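PDB 1O9G: 23S rRNA (guanine(2535)-N(1))-methyltransferase from Streptomyces viridochromogenes, which transfers a methyl group from S-adenosyl-L-methionine to N1 of guanine-2535 in 23S ribosomal RNA and so confers resistance to the orthosomycin antibiotic avilamycin. Local coordinates for residues 211-217 against 233-239; 97-102 against 143-149. The protein carries 3 engineered substitutions. All coordinates share one frame. Numbering follows the deposited sequence.

Contact 1: residues 211-217 against 233-239; sequences AVTDRSR and GTRSAVM. Engineered in segment 233-239: Met239 (natural residue Leu).
Strand 211-214 runs antiparallel to strand 235-239, at 161° with axes 4.7 Å apart. Ala211 faces the engineered Met239, a selenomethionine, in a non-hydrogen-bonded pair (CA-CA 4.2 Å). Ala211 CB lies 3.9 Å from Met239 CG, on the sheet face covered by helix 33-45. Val212 and Val238 form a hydrogen-bonded pair: Val212 N to Val238 O is 3.0 Å, Val238 N to Val212 O 2.9 Å. On the other face, Val212 CG2 meets Val238 CG1 at 3.4 Å. Here the parallel sheet of a Rossmann-like methyltransferase takes up its antiparallel strand, 235-241. Thr213 and Ala237 form a non-hydrogen-bonded pair (CA-CA 4.1 Å). Thr213 OG1 (t rotamer) hydrogen-bonds at 2.8 Å to Ser236 O, which also accepts Asp214 N at 3.1 Å. Ser236 N returns a 3.1 Å bond to Asp214 O. Buried Asp214, on the Val212 face, accepts a hydrogen bond at OD2 from Val188 N. Arg215 centres an inverse gamma turn, and the strand pairing ends. Arg215 NH1 lies over one face of the Arg235 guanidinium, 3.2 Å from Arg235 NH2, a like-charge approach. Ser216 OG and Ser236 OG share a 3.1 Å hydrogen bond. Arg217 NH1 reaches Gly233 O in a weak 3.4 Å bond.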
loop_
_atom_site.group_PDB
_atom_site.type_symbol
_atom_site.label_atom_id
_atom_site.label_comp_id
_atom_site.label_asym_id
_atom_site.label_seq_id
_atom_site.Cartn_x
_atom_site.Cartn_y
_atom_site.Cartn_z
ATOM N N ALA A 211 -2.773 9.682 0.911
ATOM C CA ALA A 211 -1.373 9.811 0.471
ATOM C C ALA A 211 -1.271 9.118 -0.895
ATOM O O ALA A 211 -1.577 7.941 -1.040
ATOM C CB ALA A 211 -0.448 9.173 1.431
ATOM N N VAL A 212 -0.834 9.879 -1.887
ATOM C CA VAL A 212 -0.599 9.353 -3.228
ATOM C C VAL A 212 0.833 9.618 -3.664
ATOM O O VAL A 212 1.418 10.644 -3.340
ATOM C CB VAL A 212 -1.608 9.933 -4.228
ATOM C CG1 VAL A 212 -3.035 9.651 -3.784
ATOM C CG2 VAL A 212 -1.448 11.403 -4.387
ATOM N N THR A 213 1.382 8.685 -4.416
ATOM C CA THR A 213 2.738 8.782 -4.925
ATOM C C THR A 213 2.769 8.451 -6.420
ATOM O O THR A 213 1.914 7.726 -6.938
ATOM C CB THR A 213 3.686 7.910 -4.062
ATOM O OG1 THR A 213 5.018 7.997 -4.552
ATOM C CG2 THR A 213 3.315 6.438 -4.095
ATOM N N ASP A 214 3.737 9.032 -7.116
ATOM C CA ASP A 214 3.849 8.967 -8.584
ATOM C C ASP A 214 5.312 9.160 -8.952
ATOM O O ASP A 214 6.104 9.631 -8.144
ATOM C CB ASP A 214 3.023 10.108 -9.195
ATOM C CG ASP A 214 2.503 9.828 -10.604
ATOM O OD1 ASP A 214 3.033 8.960 -11.341
ATOM O OD2 ASP A 214 1.546 10.483 -11.069
ATOM N N ARG A 215 5.651 8.809 -10.184
ATOM C CA ARG A 215 6.923 9.179 -10.776
ATOM C C ARG A 215 6.770 10.594 -11.307
ATOM O O ARG A 215 6.408 10.814 -12.468
ATOM C CB ARG A 215 7.279 8.216 -11.903
ATOM C CG ARG A 215 8.683 8.379 -12.446
ATOM C CD ARG A 215 9.724 7.579 -11.678
ATOM N NE ARG A 215 9.457 6.136 -11.689
ATOM C CZ ARG A 215 9.852 5.277 -10.746
ATOM N NH1 ARG A 215 10.542 5.694 -9.684
ATOM N NH2 ARG A 215 9.563 3.982 -10.867
ATOM N N SER A 216 7.012 11.561 -10.436
ATOM C CA SER A 216 6.978 12.957 -10.839
ATOM C C SER A 216 7.715 13.836 -9.849
ATOM O O SER A 216 8.188 13.374 -8.822
ATOM C CB SER A 216 5.550 13.441 -10.991
ATOM O OG SER A 216 5.010 13.708 -9.730
ATOM N N ARG A 217 7.839 15.110 -10.192
ATOM C CA ARG A 217 8.523 16.063 -9.330
ATOM C C ARG A 217 7.547 16.635 -8.305
ATOM O O ARG A 217 7.949 16.994 -7.199
ATOM C CB ARG A 217 9.169 17.184 -10.160
ATOM C CG ARG A 217 10.005 16.723 -11.371
ATOM C CD ARG A 217 10.768 15.399 -11.214
ATOM N NE ARG A 217 12.017 15.553 -10.459
ATOM C CZ ARG A 217 12.465 14.711 -9.522
ATOM N NH1 ARG A 217 11.775 13.626 -9.175
ATOM N NH2 ARG A 217 13.621 14.959 -8.917
ATOM N N GLY A 233 14.344 10.409 -4.702
ATOM C CA GLY A 233 14.732 9.840 -5.980
ATOM C C GLY A 233 13.877 10.406 -7.108
ATOM O O GLY A 233 13.638 11.653 -7.184
ATOM N N THR A 234 13.366 9.488 -7.947
ATOM C CA THR A 234 12.498 9.856 -9.067
ATOM C C THR A 234 11.001 9.926 -8.681
ATOM O O THR A 234 10.149 10.143 -9.544
ATOM C CB THR A 234 12.696 8.852 -10.232
ATOM O OG1 THR A 234 14.055 8.389 -10.265
ATOM C CG2 THR A 234 12.527 9.529 -11.585
ATOM N N ARG A 235 10.687 9.754 -7.398
ATOM C CA ARG A 235 9.300 9.693 -6.941
ATOM C C ARG A 235 8.925 10.897 -6.059
ATOM O O ARG A 235 9.754 11.429 -5.352
ATOM C CB ARG A 235 9.074 8.418 -6.138
ATOM C CG ARG A 235 8.802 7.152 -6.969
ATOM C CD ARG A 235 8.305 5.993 -6.107
ATOM N NE ARG A 235 8.153 4.718 -6.825
ATOM C CZ ARG A 235 9.156 3.916 -7.126
ATOM N NH1 ARG A 235 8.937 2.768 -7.764
ATOM N NH2 ARG A 235 10.403 4.252 -6.802
ATOM N N SER A 236 7.674 11.343 -6.142
ATOM C CA SER A 236 7.139 12.283 -5.181
ATOM C C SER A 236 5.870 11.711 -4.549
ATOM O O SER A 236 5.283 10.763 -5.048
ATOM C CB SER A 236 6.854 13.642 -5.814
ATOM O OG SER A 236 5.822 13.552 -6.768
ATOM N N ALA A 237 5.485 12.285 -3.430
ATOM C CA ALA A 237 4.231 11.970 -2.779
ATOM C C ALA A 237 3.579 13.247 -2.301
ATOM O O ALA A 237 4.251 14.247 -2.085
ATOM C CB ALA A 237 4.458 11.021 -1.634
ATOM N N VAL A 238 2.263 13.187 -2.152
ATOM C CA VAL A 238 1.484 14.280 -1.587
ATOM C C VAL A 238 0.430 13.649 -0.681
ATOM O O VAL A 238 -0.051 12.565 -0.951
ATOM C CB VAL A 238 0.860 15.171 -2.693
ATOM C CG1 VAL A 238 -0.163 14.418 -3.513
ATOM C CG2 VAL A 238 0.282 16.431 -2.070
HETATM N N MSE A 239 0.126 14.364 0.404
HETATM C CA MSE A 239 -0.922 13.936 1.322
HETATM C C MSE A 239 -1.926 15.050 1.502
HETATM O O MSE A 239 -1.552 16.188 1.629
HETATM C CB MSE A 239 -0.328 13.660 2.705
HETATM C CG MSE A 239 0.768 12.645 2.748
HETATM SE SE MSE A 239 1.422 12.409 4.544
HETATM C CE MSE A 239 0.874 14.139 5.337
HETATM O O HOH W 1 10.646 14.030 -6.802
HETATM O O HOH W 2 10.702 12.170 -11.740
#

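Contact 2: residues 97-102 against 143-149; sequences LALLSP and GALPCAI
This is a packing contact between the end of helix 87-98 with the turn after it and the loop that leads into edge strand 147-151. It lies at one edge of the Rossmann-like sheet, beside strand 77-84. Leu97 is still helical. Leu100 N bonds Leu97 O at 3.0 Å, and a type I turn then spans Ala98 to Ser101. Ser101 then takes an extended conformation and is the N-cap of helix 102-119, its OG bonded to Gly104 N. The second segment is mostly extended, and enters its strand at Cys147. The nearest CA pairs are Leu97-Cys147 at 7.1 Å, Leu100-Leu145 at 5.5 Å and Ser101-Ala144 at 4.1 Å. One direct hydrogen bond joins the segments: Leu145 N to Leu100 O, 3.0 Å and nearly linear. A water donates to Leu145 O at 2.8 Å and weakly to Leu100 O at 3.4 Å. Leu97 and Leu100 are both mt rotamers. Leu97 CD1 lies 3.8 Å from Ile149 CB, and Leu97 CB 4.1 Å from Cys147 SG. Leu100 CD1 is 4.1 Å from Cys147 CB, and Leu100 CB is 4.2 Å from Leu145 CB. Both leucines also pack on helix 64-72. Pro102 CD rests 3.9 Å from Ala144 CB. No charged pair crosses the contact, so apolar packing, one backbone hydrogen bond and a water bridge with one weak arm join the turn to the loop.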
loop_
_atom_site.group_PDB
_atom_site.type_symbol
_atom_site.label_atom_id
_atom_site.label_comp_id
_atom_site.label_asym_id
_atom_site.label_seq_id
_atom_site.Cartn_x
_atom_site.Cartn_y
_atom_site.Cartn_z
ATOM N N LEU A 97 -1.841 -10.717 -0.169
ATOM C CA LEU A 97 -2.626 -10.535 1.051
ATOM C C LEU A 97 -2.760 -11.809 1.885
ATOM O O LEU A 97 -2.957 -11.750 3.087
ATOM C CB LEU A 97 -4.013 -9.968 0.793
ATOM C CG LEU A 97 -4.038 -8.532 0.366
ATOM C CD1 LEU A 97 -5.511 -8.133 0.313
ATOM C CD2 LEU A 97 -3.304 -7.575 1.224
ATOM N N ALA A 98 -2.679 -12.963 1.233
ATOM C CA ALA A 98 -2.673 -14.232 1.945
ATOM C C ALA A 98 -1.508 -14.286 2.957
ATOM O O ALA A 98 -1.588 -15.004 3.946
ATOM C CB ALA A 98 -2.620 -15.392 0.982
ATOM N N LEU A 99 -0.427 -13.559 2.692
ATOM C CA LEU A 99 0.727 -13.499 3.574
ATOM C C LEU A 99 0.514 -12.695 4.851
ATOM O O LEU A 99 1.401 -12.647 5.696
ATOM C CB LEU A 99 1.938 -12.937 2.812
ATOM C CG LEU A 99 2.311 -13.724 1.548
ATOM C CD1 LEU A 99 3.358 -12.947 0.806
ATOM C CD2 LEU A 99 2.788 -15.119 1.881
ATOM N N LEU A 100 -0.650 -12.088 5.007
ATOM C CA LEU A 100 -0.966 -11.323 6.213
ATOM C C LEU A 100 -1.493 -12.201 7.332
ATOM O O LEU A 100 -1.895 -11.672 8.363
ATOM C CB LEU A 100 -1.933 -10.194 5.900
ATOM C CG LEU A 100 -1.354 -9.150 4.967
ATOM C CD1 LEU A 100 -2.393 -8.142 4.647
ATOM C CD2 LEU A 100 -0.110 -8.467 5.562
ATOM N N SER A 101 -1.510 -13.508 7.143
ATOM C CA SER A 101 -1.788 -14.410 8.261
ATOM C C SER A 101 -0.635 -15.367 8.484
ATOM O O SER A 101 0.097 -15.697 7.554
ATOM C CB SER A 101 -3.071 -15.190 8.060
ATOM O OG SER A 101 -2.851 -16.266 7.183
ATOM N N PRO A 102 -0.440 -15.824 9.712
ATOM C CA PRO A 102 0.561 -16.882 9.918
ATOM C C PRO A 102 0.366 -18.097 9.011
ATOM O O PRO A 102 1.385 -18.586 8.484
ATOM C CB PRO A 102 0.414 -17.221 11.394
ATOM C CG PRO A 102 -0.077 -15.934 12.011
ATOM C CD PRO A 102 -1.030 -15.373 10.983
ATOM N N GLY A 143 -0.679 -11.031 15.482
ATOM C CA GLY A 143 -1.276 -12.153 14.781
ATOM C C GLY A 143 -1.820 -11.735 13.413
ATOM O O GLY A 143 -1.473 -10.672 12.890
ATOM N N ALA A 144 -2.697 -12.556 12.854
ATOM C CA ALA A 144 -3.224 -12.304 11.530
ATOM C C ALA A 144 -3.807 -10.889 11.455
ATOM O O ALA A 144 -4.493 -10.444 12.368
ATOM C CB ALA A 144 -4.280 -13.305 11.147
ATOM N N LEU A 145 -3.547 -10.226 10.341
ATOM C CA LEU A 145 -4.044 -8.910 10.085
ATOM C C LEU A 145 -5.291 -9.008 9.205
ATOM O O LEU A 145 -5.190 -9.427 8.039
ATOM C CB LEU A 145 -2.987 -8.070 9.382
ATOM C CG LEU A 145 -3.404 -6.645 9.043
ATOM C CD1 LEU A 145 -3.840 -5.839 10.232
ATOM C CD2 LEU A 145 -2.252 -5.931 8.316
ATOM N N PRO A 146 -6.471 -8.644 9.727
ATOM C CA PRO A 146 -7.687 -8.697 8.921
ATOM C C PRO A 146 -7.510 -7.897 7.623
ATOM O O PRO A 146 -6.939 -6.819 7.627
ATOM C CB PRO A 146 -8.743 -8.090 9.831
ATOM C CG PRO A 146 -8.278 -8.385 11.198
ATOM C CD PRO A 146 -6.775 -8.229 11.109
ATOM N N CYS A 147 -7.940 -8.502 6.526
ATOM C CA CYS A 147 -7.777 -7.918 5.205
ATOM C C CYS A 147 -8.956 -8.310 4.322
ATOM O O CYS A 147 -9.580 -9.345 4.501
ATOM C CB CYS A 147 -6.442 -8.325 4.571
ATOM S SG CYS A 147 -6.268 -10.086 4.258
ATOM N N ALA A 148 -9.244 -7.453 3.369
ATOM C CA ALA A 148 -10.314 -7.680 2.411
ATOM C C ALA A 148 -9.775 -7.154 1.069
ATOM O O ALA A 148 -8.979 -6.214 0.999
ATOM C CB ALA A 148 -11.500 -6.932 2.820
ATOM N N ILE A 149 -10.190 -7.809 -0.000
ATOM C CA ILE A 149 -9.855 -7.398 -1.350
ATOM C C ILE A 149 -11.061 -7.593 -2.256
ATOM O O ILE A 149 -11.664 -8.651 -2.262
ATOM C CB ILE A 149 -8.586 -8.133 -1.863
ATOM C CG1 ILE A 149 -8.255 -7.768 -3.303
ATOM C CG2 ILE A 149 -8.699 -9.660 -1.757
ATOM C CD1 ILE A 149 -6.834 -8.145 -3.688
HETATM O O HOH W 3 -5.119 -12.135 7.388
#

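Contacts 1 and 2 lie on opposite sides of the chain's centre. Their centres are about 27 Å apart and their nearest atoms about 16 Å, so they do not touch. Both reach the same seven-stranded mixed sheet. Contact 2 involves strand 147-151, at one edge. Contact 1 pairs 209-214 with 235-241, next to the other edge strand, 228-232. Strands 77-84, 53-57 and 171-175 lie between. Along the chain the two contacts come in series, contact 2 first. The chain between the segments of contact 2 is almost all helix; between those of contact 1 it has none and makes strand 228-232, which turns back into 235-241. The strand order 3-2-1-4-5-7-6 is that of class I methyltransferases.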